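Local coordinates for protein galactan 1,3-beta-galactosidase (Phanerochaete chrysosporium, PDB 7BYS) that probably hydrolyses beta-1,3-linked galactan from the chain end to release galactose, pairing a family 43 glycosidase domain with a calcium-containing carbohydrate-binding module, at residues G6-D11 / S267-W272; Q18-G23 / E36-N41; T185-G190 / S203-W208; Y240-F245 / D258-S263. All coordinates share one frame; numbering follows the deposited sequence. Where two conformers were deposited one is given.

Contact 1: residues G6-D11 / S267-W272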
loop_
_atom_site.group_PDB
_atom_site.type_symbol
_atom_site.label_atom_id
_atom_site.label_comp_id
_atom_site.label_asym_id
_atom_site.label_seq_id
_atom_site.Cartn_x
_atom_site.Cartn_y
_atom_site.Cartn_z
ATOM N N GLY A 6 -2.351 -1.341 7.707
ATOM C CA GLY A 6 -2.743 -2.688 8.025
ATOM C C GLY A 6 -4.143 -2.803 8.580
ATOM O O GLY A 6 -4.722 -3.893 8.544
ATOM N N ALA A 7 -4.702 -1.708 9.079
ATOM C CA ALA A 7 -6.060 -1.727 9.591
ATOM C C ALA A 7 -7.057 -1.758 8.436
ATOM O O ALA A 7 -6.737 -1.429 7.291
ATOM C CB ALA A 7 -6.309 -0.481 10.438
ATOM N N ALA A 8 -8.284 -2.160 8.749
ATOM C CA ALA A 8 -9.380 -2.127 7.782
ATOM C C ALA A 8 -9.917 -0.703 7.728
ATOM O O ALA A 8 -10.698 -0.287 8.587
ATOM C CB ALA A 8 -10.476 -3.108 8.190
ATOM N N TRP A 9 -9.491 0.054 6.723
ATOM C CA TRP A 9 -9.873 1.457 6.613
ATOM C C TRP A 9 -11.256 1.566 6.003
ATOM O O TRP A 9 -11.570 0.896 5.017
ATOM C CB TRP A 9 -8.932 2.208 5.677
ATOM C CG TRP A 9 -7.527 2.311 6.112
ATOM C CD1 TRP A 9 -6.968 1.791 7.240
ATOM C CD2 TRP A 9 -6.476 2.982 5.413
ATOM N NE1 TRP A 9 -5.626 2.086 7.282
ATOM C CE2 TRP A 9 -5.302 2.825 6.175
ATOM C CE3 TRP A 9 -6.418 3.721 4.225
ATOM C CZ2 TRP A 9 -4.075 3.367 5.785
ATOM C CZ3 TRP A 9 -5.198 4.248 3.830
ATOM C CH2 TRP A 9 -4.041 4.075 4.615
ATOM N N THR A 10 -12.070 2.442 6.578
ATOM C CA THR A 10 -13.441 2.615 6.136
ATOM C C THR A 10 -13.637 4.022 5.597
ATOM O O THR A 10 -12.968 4.974 6.020
ATOM C CB THR A 10 -14.450 2.346 7.267
ATOM O OG1 THR A 10 -14.224 3.257 8.349
ATOM C CG2 THR A 10 -14.315 0.913 7.757
ATOM N N ASP A 11 -14.553 4.127 4.642
ATOM C CA ASP A 11 -14.956 5.416 4.102
ATOM C C ASP A 11 -15.926 6.103 5.063
ATOM O O ASP A 11 -16.230 5.591 6.146
ATOM C CB ASP A 11 -15.508 5.252 2.683
ATOM C CG ASP A 11 -16.748 4.375 2.609
ATOM O OD1 ASP A 11 -17.435 4.194 3.641
ATOM O OD2 ASP A 11 -17.056 3.867 1.511
ATOM N N SER A 267 -9.823 -7.908 1.109
ATOM C CA SER A 267 -9.249 -7.499 2.377
ATOM C C SER A 267 -7.773 -7.145 2.257
ATOM O O SER A 267 -7.097 -6.981 3.279
ATOM C CB SER A 267 -9.483 -8.580 3.436
ATOM O OG SER A 267 -10.879 -8.729 3.676
ATOM N N SER A 268 -7.260 -7.013 1.034
ATOM C CA SER A 268 -5.927 -6.448 0.867
ATOM C C SER A 268 -5.887 -5.060 1.502
ATOM O O SER A 268 -6.832 -4.278 1.377
ATOM C CB SER A 268 -5.566 -6.347 -0.620
ATOM O OG SER A 268 -5.614 -7.622 -1.257
ATOM N N ARG A 269 -4.792 -4.765 2.207
ATOM C CA ARG A 269 -4.718 -3.586 3.059
ATOM C C ARG A 269 -3.932 -2.473 2.375
ATOM O O ARG A 269 -3.284 -2.674 1.343
ATOM C CB ARG A 269 -4.107 -3.922 4.436
ATOM C CG ARG A 269 -4.929 -4.915 5.287
ATOM C CD ARG A 269 -6.400 -4.523 5.402
ATOM N NE ARG A 269 -7.127 -5.416 6.311
ATOM C CZ ARG A 269 -8.434 -5.635 6.256
ATOM N NH1 ARG A 269 -9.176 -5.040 5.343
ATOM N NH2 ARG A 269 -9.000 -6.476 7.125
ATOM N N TYR A 270 -4.018 -1.280 2.956
ATOM C CA TYR A 270 -3.360 -0.091 2.444
ATOM C C TYR A 270 -2.228 0.246 3.399
ATOM O O TYR A 270 -2.462 0.475 4.595
ATOM C CB TYR A 270 -4.375 1.051 2.338
ATOM C CG TYR A 270 -5.573 0.630 1.514
ATOM C CD1 TYR A 270 -5.457 0.410 0.144
ATOM C CD2 TYR A 270 -6.813 0.412 2.114
ATOM C CE1 TYR A 270 -6.536 -0.004 -0.607
ATOM C CE2 TYR A 270 -7.906 -0.016 1.366
ATOM C CZ TYR A 270 -7.763 -0.216 0.008
ATOM O OH TYR A 270 -8.846 -0.647 -0.742
ATOM N N ILE A 271 -1.008 0.227 2.878
ATOM C CA ILE A 271 0.198 0.453 3.650
ATOM C C ILE A 271 0.709 1.817 3.208
ATOM O O ILE A 271 1.316 1.952 2.139
ATOM C CB ILE A 271 1.225 -0.661 3.407
ATOM C CG1 ILE A 271 0.611 -2.071 3.610
ATOM C CG2 ILE A 271 2.439 -0.468 4.302
ATOM C CD1 ILE A 271 -0.121 -2.283 4.927
ATOM N N TRP A 272 0.421 2.840 4.007
ATOM C CA TRP A 272 0.842 4.210 3.724
ATOM C C TRP A 272 1.796 4.665 4.816
ATOM O O TRP A 272 1.461 4.586 6.005
ATOM C CB TRP A 272 -0.336 5.176 3.722
ATOM C CG TRP A 272 -1.319 5.056 2.601
ATOM C CD1 TRP A 272 -1.470 4.032 1.711
ATOM C CD2 TRP A 272 -2.329 6.009 2.297
ATOM N NE1 TRP A 272 -2.521 4.299 0.859
ATOM C CE2 TRP A 272 -3.058 5.516 1.198
ATOM C CE3 TRP A 272 -2.680 7.247 2.841
ATOM C CZ2 TRP A 272 -4.117 6.224 0.634
ATOM C CZ3 TRP A 272 -3.725 7.946 2.279
ATOM C CH2 TRP A 272 -4.439 7.431 1.199
HETATM O O HOH W 1 -4.546 -0.736 5.816
#
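Trp9 holds its CG anti to the carbonyl carbon (chi1 -64°), which swings the indole onto strand 269-272; Tyr270 and Trp272 share this first torsion, and the three rings form an aromatic cluster. The strand belongs to the last blade of the five-bladed beta-propeller, so the cluster lays the N-terminal loop against that blade. Trp9 drives its CZ3-CH2 edge into the face of Trp272 in a T-shaped pair, with CH2 3.5 Å from Trp272 CD2 and the planes at 86°. One face of the same Trp9 ring receives Tyr270 CB, a CH-pi contact 3.8 Å from the centroid of the six-membered ring. The polar ends look elsewhere: Trp9 NE1 bonds to Val4 O, and Tyr270 OH to Ile17 O and Ala19 N. Farther along, the bent Arg269 chain runs beside the Gly6 and Ala7 carbonyls, CG lying 3.4 Å from Gly6 O. Its guanidinium is sandwiched between Ala8 CB over one face and Ser267 O over the other. No direct hydrogen bond joins the two segments. A water does so instead, accepting from Gly6 N and from Tyr270 N and donating to Ala7 O at 2.7 Å.

Contact 2: residues Q18-G23 / E36-N41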
loop_
_atom_site.group_PDB
_atom_site.type_symbol
_atom_site.label_atom_id
_atom_site.label_comp_id
_atom_site.label_asym_id
_atom_site.label_seq_id
_atom_site.Cartn_x
_atom_site.Cartn_y
_atom_site.Cartn_z
ATOM N N GLN A 18 -12.372 0.282 -1.070
ATOM C CA GLN A 18 -12.037 -0.638 -2.155
ATOM C C GLN A 18 -11.371 0.162 -3.270
ATOM O O GLN A 18 -12.013 0.522 -4.259
ATOM C CB GLN A 18 -13.284 -1.346 -2.650
ATOM C CG GLN A 18 -13.847 -2.328 -1.624
ATOM C CD GLN A 18 -12.985 -3.556 -1.472
ATOM O OE1 GLN A 18 -12.082 -3.795 -2.270
ATOM N NE2 GLN A 18 -13.252 -4.343 -0.435
ATOM N N ALA A 19 -10.082 0.439 -3.103
ATOM C CA ALA A 19 -9.328 1.257 -4.052
ATOM C C ALA A 19 -7.878 0.767 -4.094
ATOM O O ALA A 19 -6.922 1.481 -3.795
ATOM C CB ALA A 19 -9.455 2.736 -3.694
ATOM N N HIS A 20 -7.701 -0.506 -4.438
ATOM C CA HIS A 20 -6.374 -1.102 -4.525
ATOM C C HIS A 20 -5.665 -0.639 -5.794
ATOM O O HIS A 20 -6.299 -0.251 -6.775
ATOM C CB HIS A 20 -6.529 -2.620 -4.465
ATOM C CG HIS A 20 -7.482 -3.067 -3.394
ATOM N ND1 HIS A 20 -7.088 -3.272 -2.090
ATOM C CD2 HIS A 20 -8.817 -3.303 -3.426
ATOM C CE1 HIS A 20 -8.133 -3.632 -1.365
ATOM N NE2 HIS A 20 -9.195 -3.669 -2.152
ATOM N N GLY A 21 -4.338 -0.663 -5.767
ATOM C CA GLY A 21 -3.601 -0.146 -6.914
ATOM C C GLY A 21 -3.784 1.351 -7.095
ATOM O O GLY A 21 -3.958 1.821 -8.234
ATOM N N ALA A 22 -3.703 2.109 -5.996
ATOM C CA ALA A 22 -4.130 3.509 -5.915
ATOM C C ALA A 22 -3.588 4.377 -7.040
ATOM O O ALA A 22 -2.411 4.301 -7.402
ATOM C CB ALA A 22 -3.610 4.103 -4.605
ATOM N N GLY A 23 -4.447 5.263 -7.529
ATOM C CA GLY A 23 -4.036 6.446 -8.259
ATOM C C GLY A 23 -4.650 7.666 -7.599
ATOM O O GLY A 23 -5.857 7.684 -7.313
ATOM N N GLU A 36 -8.854 -0.124 -7.693
ATOM C CA GLU A 36 -9.575 -1.343 -8.047
ATOM C C GLU A 36 -10.553 -1.713 -6.936
ATOM O O GLU A 36 -10.164 -1.850 -5.773
ATOM C CB GLU A 36 -8.579 -2.488 -8.232
ATOM C CG GLU A 36 -7.444 -2.168 -9.184
ATOM C CD GLU A 36 -6.181 -2.944 -8.861
ATOM O OE1 GLU A 36 -6.238 -3.885 -8.039
ATOM O OE2 GLU A 36 -5.111 -2.604 -9.391
ATOM N N ASP A 37 -11.825 -1.912 -7.299
ATOM C CA ASP A 37 -12.814 -2.425 -6.352
ATOM C C ASP A 37 -12.695 -3.942 -6.342
ATOM O O ASP A 37 -12.983 -4.602 -7.340
ATOM C CB ASP A 37 -14.211 -1.984 -6.782
ATOM C CG ASP A 37 -15.300 -2.414 -5.810
ATOM O OD1 ASP A 37 -15.064 -3.303 -4.969
ATOM O OD2 ASP A 37 -16.416 -1.860 -5.893
ATOM N N LYS A 38 -12.254 -4.505 -5.224
ATOM C CA LYS A 38 -12.095 -5.949 -5.121
ATOM C C LYS A 38 -13.037 -6.533 -4.073
ATOM O O LYS A 38 -12.733 -7.553 -3.464
ATOM C CB LYS A 38 -10.640 -6.315 -4.834
ATOM C CG LYS A 38 -9.700 -5.905 -5.966
ATOM C CD LYS A 38 -8.243 -6.268 -5.681
ATOM C CE LYS A 38 -7.603 -6.996 -6.871
ATOM N NZ LYS A 38 -7.745 -6.271 -8.178
ATOM N N SER A 39 -14.206 -5.913 -3.882
ATOM C CA SER A 39 -15.060 -6.267 -2.750
ATOM C C SER A 39 -15.613 -7.682 -2.830
ATOM O O SER A 39 -16.078 -8.202 -1.811
ATOM C CB SER A 39 -16.208 -5.274 -2.611
ATOM O OG SER A 39 -16.955 -5.241 -3.804
ATOM N N HIS A 40 -15.590 -8.318 -3.998
ATOM C CA HIS A 40 -16.004 -9.714 -4.072
ATOM C C HIS A 40 -14.823 -10.668 -4.223
ATOM O O HIS A 40 -14.975 -11.796 -4.711
ATOM C CB HIS A 40 -17.112 -9.912 -5.102
ATOM C CG HIS A 40 -18.399 -9.259 -4.699
ATOM N ND1 HIS A 40 -19.157 -8.493 -5.559
ATOM C CD2 HIS A 40 -19.040 -9.229 -3.505
ATOM C CE1 HIS A 40 -20.220 -8.036 -4.917
ATOM N NE2 HIS A 40 -20.172 -8.468 -3.669
ATOM N N ASN A 41 -13.647 -10.232 -3.769
ATOM C CA ASN A 41 -12.458 -11.073 -3.670
ATOM C C ASN A 41 -12.043 -11.637 -5.019
ATOM O O ASN A 41 -11.524 -12.750 -5.110
ATOM C CB ASN A 41 -12.621 -12.171 -2.617
ATOM C CG ASN A 41 -12.989 -11.612 -1.264
ATOM O OD1 ASN A 41 -12.311 -10.725 -0.739
ATOM N ND2 ASN A 41 -14.081 -12.107 -0.694
#
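The backbones of 18-23 and 36-41 run roughly antiparallel, 147° apart, and meet at His20 and Glu36, a hydrogen-bonded pair in which Glu36 N reaches His20 O at 2.7 Å, almost straight, and His20 N reaches Glu36 O at 3.1 Å. Beyond this pair the link passes to side chains. Gln18, bent at chi2 (-72°), curls its amide back so that OE1 accepts both from Lys38 N, at 3.0 Å, and from His20 NE2, at 2.9 Å. Both donors sit above the carbonyl plane, and the amide oxygen lies at the edge of the imidazole, in its plane; Gln18 NE2 is held by Gly266 O. An alanine here would remove that shared acceptor and would probably loosen both the His20 ring and the start of the type I turn from Lys38 to Asn41. Lys38 packs its CG 3.7 Å from His20 CD2, then bends so that NZ forms a salt bridge with Glu36 OE1 at 2.8 Å, from above the carboxylate plane. Asp37 OD1 takes both the backbone N and the hydroxyl of Ser39, making an Asx turn, while OD2 pairs with Arg61. At Gly21, whose phi is positive, a beta carbon would clash with Glu36 OE2, the oxygen that accepts from Arg82 N. The contact thus closes the open end of the first hairpin of a propeller blade, in the second shell of the galactose site formed in part by Glu81 and Arg82.

Contact 3: residues T185-G190 / S203-W208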
loop_
_atom_site.group_PDB
_atom_site.type_symbol
_atom_site.label_atom_id
_atom_site.label_comp_id
_atom_site.label_asym_id
_atom_site.label_seq_id
_atom_site.Cartn_x
_atom_site.Cartn_y
_atom_site.Cartn_z
ATOM N N THR A 185 13.529 -5.913 -14.602
ATOM C CA THR A 185 12.432 -6.644 -13.949
ATOM C C THR A 185 11.738 -5.806 -12.879
ATOM O O THR A 185 11.549 -6.234 -11.736
ATOM C CB THR A 185 12.854 -8.022 -13.406
ATOM O OG1 THR A 185 13.785 -7.874 -12.321
ATOM C CG2 THR A 185 13.453 -8.894 -14.518
ATOM N N LEU A 186 11.352 -4.601 -13.265
ATOM C CA LEU A 186 10.702 -3.673 -12.351
ATOM C C LEU A 186 9.215 -3.608 -12.644
ATOM O O LEU A 186 8.790 -3.646 -13.803
ATOM C CB LEU A 186 11.303 -2.268 -12.468
ATOM C CG LEU A 186 12.770 -2.113 -12.044
ATOM C CD1 LEU A 186 13.299 -0.758 -12.440
ATOM C CD2 LEU A 186 12.944 -2.358 -10.549
ATOM N N GLU A 187 8.423 -3.476 -11.587
ATOM C CA GLU A 187 6.997 -3.233 -11.764
ATOM C C GLU A 187 6.517 -2.290 -10.664
ATOM O O GLU A 187 7.317 -1.657 -9.965
ATOM C CB GLU A 187 6.212 -4.540 -11.920
ATOM C CG GLU A 187 6.213 -5.414 -10.688
ATOM C CD GLU A 187 5.407 -6.697 -10.893
ATOM O OE1 GLU A 187 4.960 -6.965 -12.029
ATOM O OE2 GLU A 187 5.215 -7.443 -9.912
ATOM N N ALA A 188 5.194 -2.148 -10.551
ATOM C CA ALA A 188 4.563 -1.249 -9.585
ATOM C C ALA A 188 5.245 0.121 -9.499
ATOM O O ALA A 188 5.630 0.572 -8.403
ATOM C CB ALA A 188 4.510 -1.930 -8.215
ATOM N N PRO A 189 5.422 0.819 -10.619
ATOM C CA PRO A 189 6.185 2.068 -10.590
ATOM C C PRO A 189 5.362 3.254 -10.111
ATOM O O PRO A 189 4.134 3.285 -10.206
ATOM C CB PRO A 189 6.556 2.278 -12.064
ATOM C CG PRO A 189 5.392 1.675 -12.811
ATOM C CD PRO A 189 5.031 0.451 -11.996
ATOM N N GLY A 190 6.086 4.259 -9.625
ATOM C CA GLY A 190 5.560 5.609 -9.517
ATOM C C GLY A 190 6.711 6.587 -9.500
ATOM O O GLY A 190 7.828 6.230 -9.112
ATOM N N SER A 203 8.810 -1.902 -7.498
ATOM C CA SER A 203 9.105 -3.229 -6.985
ATOM C C SER A 203 9.859 -4.049 -8.026
ATOM O O SER A 203 9.973 -3.679 -9.193
ATOM C CB SER A 203 7.815 -3.931 -6.558
ATOM O OG SER A 203 7.117 -4.473 -7.671
ATOM N N HIS A 204 10.375 -5.189 -7.589
ATOM C CA HIS A 204 10.773 -6.209 -8.542
ATOM C C HIS A 204 9.588 -7.128 -8.832
ATOM O O HIS A 204 8.462 -6.892 -8.371
ATOM C CB HIS A 204 12.037 -6.926 -8.076
ATOM C CG HIS A 204 13.285 -6.174 -8.407
ATOM N ND1 HIS A 204 13.722 -5.999 -9.703
ATOM C CD2 HIS A 204 14.149 -5.493 -7.620
ATOM C CE1 HIS A 204 14.826 -5.274 -9.696
ATOM N NE2 HIS A 204 15.100 -4.945 -8.446
ATOM N N THR A 205 9.827 -8.170 -9.632
ATOM C CA THR A 205 8.763 -9.073 -10.081
ATOM C C THR A 205 8.819 -10.334 -9.231
ATOM O O THR A 205 9.657 -11.211 -9.456
ATOM C CB THR A 205 8.910 -9.416 -11.562
ATOM O OG1 THR A 205 10.231 -9.901 -11.817
ATOM C CG2 THR A 205 8.668 -8.193 -12.412
ATOM N N SER A 206 7.922 -10.429 -8.256
ATOM C CA SER A 206 7.801 -11.639 -7.451
ATOM C C SER A 206 6.342 -12.065 -7.329
ATOM O O SER A 206 5.936 -12.643 -6.317
ATOM C CB SER A 206 8.465 -11.478 -6.083
ATOM O OG SER A 206 7.848 -10.446 -5.332
ATOM N N GLY A 207 5.550 -11.789 -8.361
ATOM C CA GLY A 207 4.141 -12.130 -8.332
ATOM C C GLY A 207 3.423 -11.397 -7.220
ATOM O O GLY A 207 3.635 -10.201 -6.982
ATOM N N TRP A 208 2.564 -12.138 -6.515
ATOM C CA TRP A 208 1.785 -11.597 -5.410
ATOM C C TRP A 208 2.640 -11.322 -4.179
ATOM O O TRP A 208 2.258 -10.490 -3.347
ATOM C CB TRP A 208 0.700 -12.595 -5.001
ATOM C CG TRP A 208 -0.542 -12.608 -5.845
ATOM C CD1 TRP A 208 -1.081 -13.685 -6.489
ATOM C CD2 TRP A 208 -1.420 -11.506 -6.104
ATOM N NE1 TRP A 208 -2.228 -13.316 -7.147
ATOM C CE2 TRP A 208 -2.459 -11.984 -6.925
ATOM C CE3 TRP A 208 -1.421 -10.159 -5.731
ATOM C CZ2 TRP A 208 -3.489 -11.164 -7.379
ATOM C CZ3 TRP A 208 -2.447 -9.347 -6.182
ATOM C CH2 TRP A 208 -3.465 -9.851 -6.997
HETATM O O HOH W 2 12.685 -9.548 -10.229
HETATM O O HOH W 3 5.863 -8.483 -7.486
HETATM O O HOH W 4 5.630 -10.476 -10.779
#
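Glu187 and Ser203 form an antiparallel hydrogen-bonded pair, each backbone N reaching the other residue's O at 2.9 Å, and the chain turns a corner immediately afterwards at Ala188, on the left-handed side of the backbone map. Both donors of the pair stand above the carbonyl planes they address. Past it, the His204 side chain turns back toward Thr185: ND1 donates to Thr185 O at 3.0 Å from well above the carbonyl plane, and is also hydrogen-bonded to Thr185 OG1 at 3.2 Å. Leu186 CD2 covers one face of the imidazole, 3.9 Å from its centroid, a CH-pi contact offset toward the rim, and His204 NE2 bonds to Gln228 OE1. At His204, an alanine would remove the ring that bonds to Thr185 and carries the Leu186 methyl, and would probably loosen Thr185. Glu187 holds CG in the crowded position between backbone N and carbonyl carbon (chi1 66°) and then extends, passing Ser203 OG at 3.3 Å and bringing CD against Thr205 CG2. Ser203 OG itself donates to His204 O, along a lone pair, and bonds to Gln242 NE2. Two waters lie at Glu187 OE2: one, at 2.7 Å, connects it to Ser206 N and Gly207 O, and the other, more distant, to Gly207 N. On the far side Glu187 OE1 faces Asp137 OD2, which accepts from Ala188 N and belongs to the galactose-binding site. Two carboxylates this close would repel if both were charged, so the geometry is consistent with a raised pKa and a proton retained by one of them.

Contact 4: residues Y240-F245 / D258-S263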
loop_
_atom_site.group_PDB
_atom_site.type_symbol
_atom_site.label_atom_id
_atom_site.label_comp_id
_atom_site.label_asym_id
_atom_site.label_seq_id
_atom_site.Cartn_x
_atom_site.Cartn_y
_atom_site.Cartn_z
ATOM N N TYR A 240 6.045 -5.572 4.206
ATOM C CA TYR A 240 4.992 -6.356 3.552
ATOM C C TYR A 240 4.026 -5.466 2.756
ATOM O O TYR A 240 2.867 -5.243 3.129
ATOM C CB TYR A 240 4.263 -7.262 4.550
ATOM C CG TYR A 240 3.558 -8.445 3.923
ATOM C CD1 TYR A 240 2.960 -8.373 2.663
ATOM C CD2 TYR A 240 3.492 -9.651 4.606
ATOM C CE1 TYR A 240 2.315 -9.491 2.103
ATOM C CE2 TYR A 240 2.876 -10.740 4.069
ATOM C CZ TYR A 240 2.285 -10.668 2.840
ATOM O OH TYR A 240 1.687 -11.794 2.352
ATOM N N SER A 241 4.527 -4.978 1.622
ATOM C CA SER A 241 3.702 -4.151 0.749
ATOM C C SER A 241 4.351 -4.072 -0.621
ATOM O O SER A 241 5.467 -4.556 -0.842
ATOM C CB SER A 241 3.467 -2.761 1.355
ATOM O OG SER A 241 4.616 -1.942 1.212
ATOM N N GLN A 242 3.622 -3.450 -1.544
ATOM C CA GLN A 242 4.088 -3.204 -2.901
ATOM C C GLN A 242 3.629 -1.814 -3.304
ATOM O O GLN A 242 2.466 -1.456 -3.084
ATOM C CB GLN A 242 3.508 -4.224 -3.880
ATOM C CG GLN A 242 4.073 -4.075 -5.288
ATOM C CD GLN A 242 3.480 -5.056 -6.268
ATOM O OE1 GLN A 242 2.330 -5.467 -6.136
ATOM N NE2 GLN A 242 4.273 -5.451 -7.264
ATOM N N ASN A 243 4.543 -1.043 -3.895
ATOM C CA ASN A 243 4.255 0.334 -4.278
ATOM C C ASN A 243 2.986 0.426 -5.117
ATOM O O ASN A 243 2.708 -0.435 -5.958
ATOM C CB ASN A 243 5.426 0.872 -5.097
ATOM C CG ASN A 243 5.366 2.368 -5.267
ATOM O OD1 ASN A 243 5.185 3.100 -4.299
ATOM N ND2 ASN A 243 5.531 2.837 -6.493
ATOM N N ALA A 244 2.231 1.508 -4.892
ATOM C CA ALA A 244 1.042 1.821 -5.688
ATOM C C ALA A 244 1.072 3.271 -6.166
ATOM O O ALA A 244 0.838 3.547 -7.352
ATOM C CB ALA A 244 -0.249 1.572 -4.909
ATOM N N PHE A 245 1.383 4.210 -5.271
ATOM C CA PHE A 245 1.384 5.621 -5.635
ATOM C C PHE A 245 2.289 6.370 -4.674
ATOM O O PHE A 245 2.321 6.062 -3.476
ATOM C CB PHE A 245 -0.026 6.238 -5.607
ATOM C CG PHE A 245 -0.141 7.481 -6.450
ATOM C CD1 PHE A 245 -0.397 7.396 -7.818
ATOM C CD2 PHE A 245 0.059 8.735 -5.884
ATOM C CE1 PHE A 245 -0.469 8.542 -8.603
ATOM C CE2 PHE A 245 -0.010 9.883 -6.664
ATOM C CZ PHE A 245 -0.276 9.784 -8.017
ATOM N N ASP A 258 0.116 -1.356 -1.430
ATOM C CA ASP A 258 -0.904 -2.377 -1.199
ATOM C C ASP A 258 -0.270 -3.563 -0.493
ATOM O O ASP A 258 0.849 -3.963 -0.824
ATOM C CB ASP A 258 -1.453 -2.906 -2.534
ATOM C CG ASP A 258 -2.238 -1.865 -3.306
ATOM O OD1 ASP A 258 -3.333 -1.491 -2.844
ATOM O OD2 ASP A 258 -1.755 -1.432 -4.369
ATOM N N ARG A 259 -0.992 -4.147 0.468
ATOM C CA ARG A 259 -0.637 -5.460 1.012
ATOM C C ARG A 259 -1.618 -6.438 0.380
ATOM O O ARG A 259 -2.764 -6.555 0.823
ATOM C CB ARG A 259 -0.713 -5.495 2.537
ATOM C CG ARG A 259 -0.458 -6.902 3.101
ATOM C CD ARG A 259 -0.318 -6.880 4.616
ATOM N NE ARG A 259 0.836 -6.074 4.989
ATOM C CZ ARG A 259 0.974 -5.405 6.126
ATOM N NH1 ARG A 259 0.014 -5.422 7.059
ATOM N NH2 ARG A 259 2.070 -4.689 6.323
ATOM N N TRP A 260 -1.178 -7.109 -0.681
ATOM C CA TRP A 260 -2.060 -7.994 -1.428
ATOM C C TRP A 260 -2.294 -9.270 -0.640
ATOM O O TRP A 260 -1.348 -9.890 -0.138
ATOM C CB TRP A 260 -1.420 -8.345 -2.767
ATOM C CG TRP A 260 -1.236 -7.168 -3.668
ATOM C CD1 TRP A 260 -0.053 -6.662 -4.106
ATOM C CD2 TRP A 260 -2.268 -6.365 -4.258
ATOM N NE1 TRP A 260 -0.276 -5.578 -4.917
ATOM C CE2 TRP A 260 -1.628 -5.381 -5.039
ATOM C CE3 TRP A 260 -3.668 -6.387 -4.210
ATOM C CZ2 TRP A 260 -2.334 -4.420 -5.760
ATOM C CZ3 TRP A 260 -4.371 -5.433 -4.933
ATOM C CH2 TRP A 260 -3.700 -4.465 -5.700
ATOM N N ARG A 261 -3.553 -9.677 -0.549
ATOM C CA ARG A 261 -3.920 -10.914 0.136
ATOM C C ARG A 261 -4.622 -11.799 -0.887
ATOM O O ARG A 261 -5.848 -11.719 -1.045
ATOM C CB ARG A 261 -4.826 -10.598 1.317
ATOM C CG ARG A 261 -5.005 -11.786 2.207
ATOM C CD ARG A 261 -5.744 -11.411 3.433
ATOM N NE ARG A 261 -5.935 -12.589 4.263
ATOM C CZ ARG A 261 -6.478 -12.541 5.466
ATOM N NH1 ARG A 261 -6.868 -11.371 5.950
ATOM N NH2 ARG A 261 -6.625 -13.652 6.175
ATOM N N PRO A 262 -3.882 -12.646 -1.616
ATOM C CA PRO A 262 -4.498 -13.387 -2.738
ATOM C C PRO A 262 -5.706 -14.235 -2.374
ATOM O O PRO A 262 -6.629 -14.336 -3.192
ATOM C CB PRO A 262 -3.346 -14.247 -3.279
ATOM C CG PRO A 262 -2.116 -13.545 -2.851
ATOM C CD PRO A 262 -2.429 -12.871 -1.536
ATOM N N SER A 263 -5.750 -14.818 -1.177
ATOM C CA SER A 263 -6.878 -15.664 -0.799
ATOM C C SER A 263 -8.088 -14.876 -0.312
ATOM O O SER A 263 -9.151 -15.469 -0.102
ATOM C CB SER A 263 -6.461 -16.681 0.266
ATOM O OG SER A 263 -5.571 -16.105 1.205
HETATM O O HOH W 5 -1.015 -11.237 2.074
HETATM O O HOH W 6 0.617 -2.459 -5.217
#
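This is a buried antiparallel contact at the open end of hairpin 242-249/252-259, in the last blade of the beta-propeller. Gln242 and Asp258 form its hydrogen-bonded pair, both N-H...O bonds 2.9 Å long between the backbone N of one and O of the other. Two residues on, Ala244 and Phe245 both face Met256 in a classic beta bulge. Arg259, anti at chi1 and bent at chi3 (-62°), brings NE to a lone pair of Tyr240 O at 2.9 Å, the oxygen lying in the guanidinium plane; NH2 adds a weak bond to that oxygen and a further one to Trp239 O. The Tyr240 ring has Arg259 CD over one face, and its hydroxyl bonds to Asp385, in the carbohydrate-binding module. A water joins Tyr240 OH to Trp260 O. On the other side the fully extended Gln242 chain sets OE1 at the edge of the Trp260 indole, 2.9 Å from NE1, with amide and ring planes 89° apart. Another water bridges Gln242 O and Asp258 OD2, which also accepts from Gly21 N. Since indole NE1 can only donate, OE1 must face it; NE2 is thereby turned toward Ser203 OG, fixing the amide orientation of this galactose-binding glutamine.

Overall arrangement
From the N terminus, contact 1 opens first and closes last, joining the initial loop to strand 269-276 over more than 250 residues; the other three are nested inside it and follow one another in series without crossing. Contact 2 closes a short loop in the first blade, contact 3 one in the fourth, and contact 4 one in the fifth, each spanning a strand hairpin. Contacts 1 and 4 share neighbouring strands of the fifth blade. Contact 2 touches both, through Tyr270 and Asp258, and contact 3 meets contact 4 through Asn243 and Gln242. First, fourth and fifth blades thus converge around the galactose site, with contact 4 central.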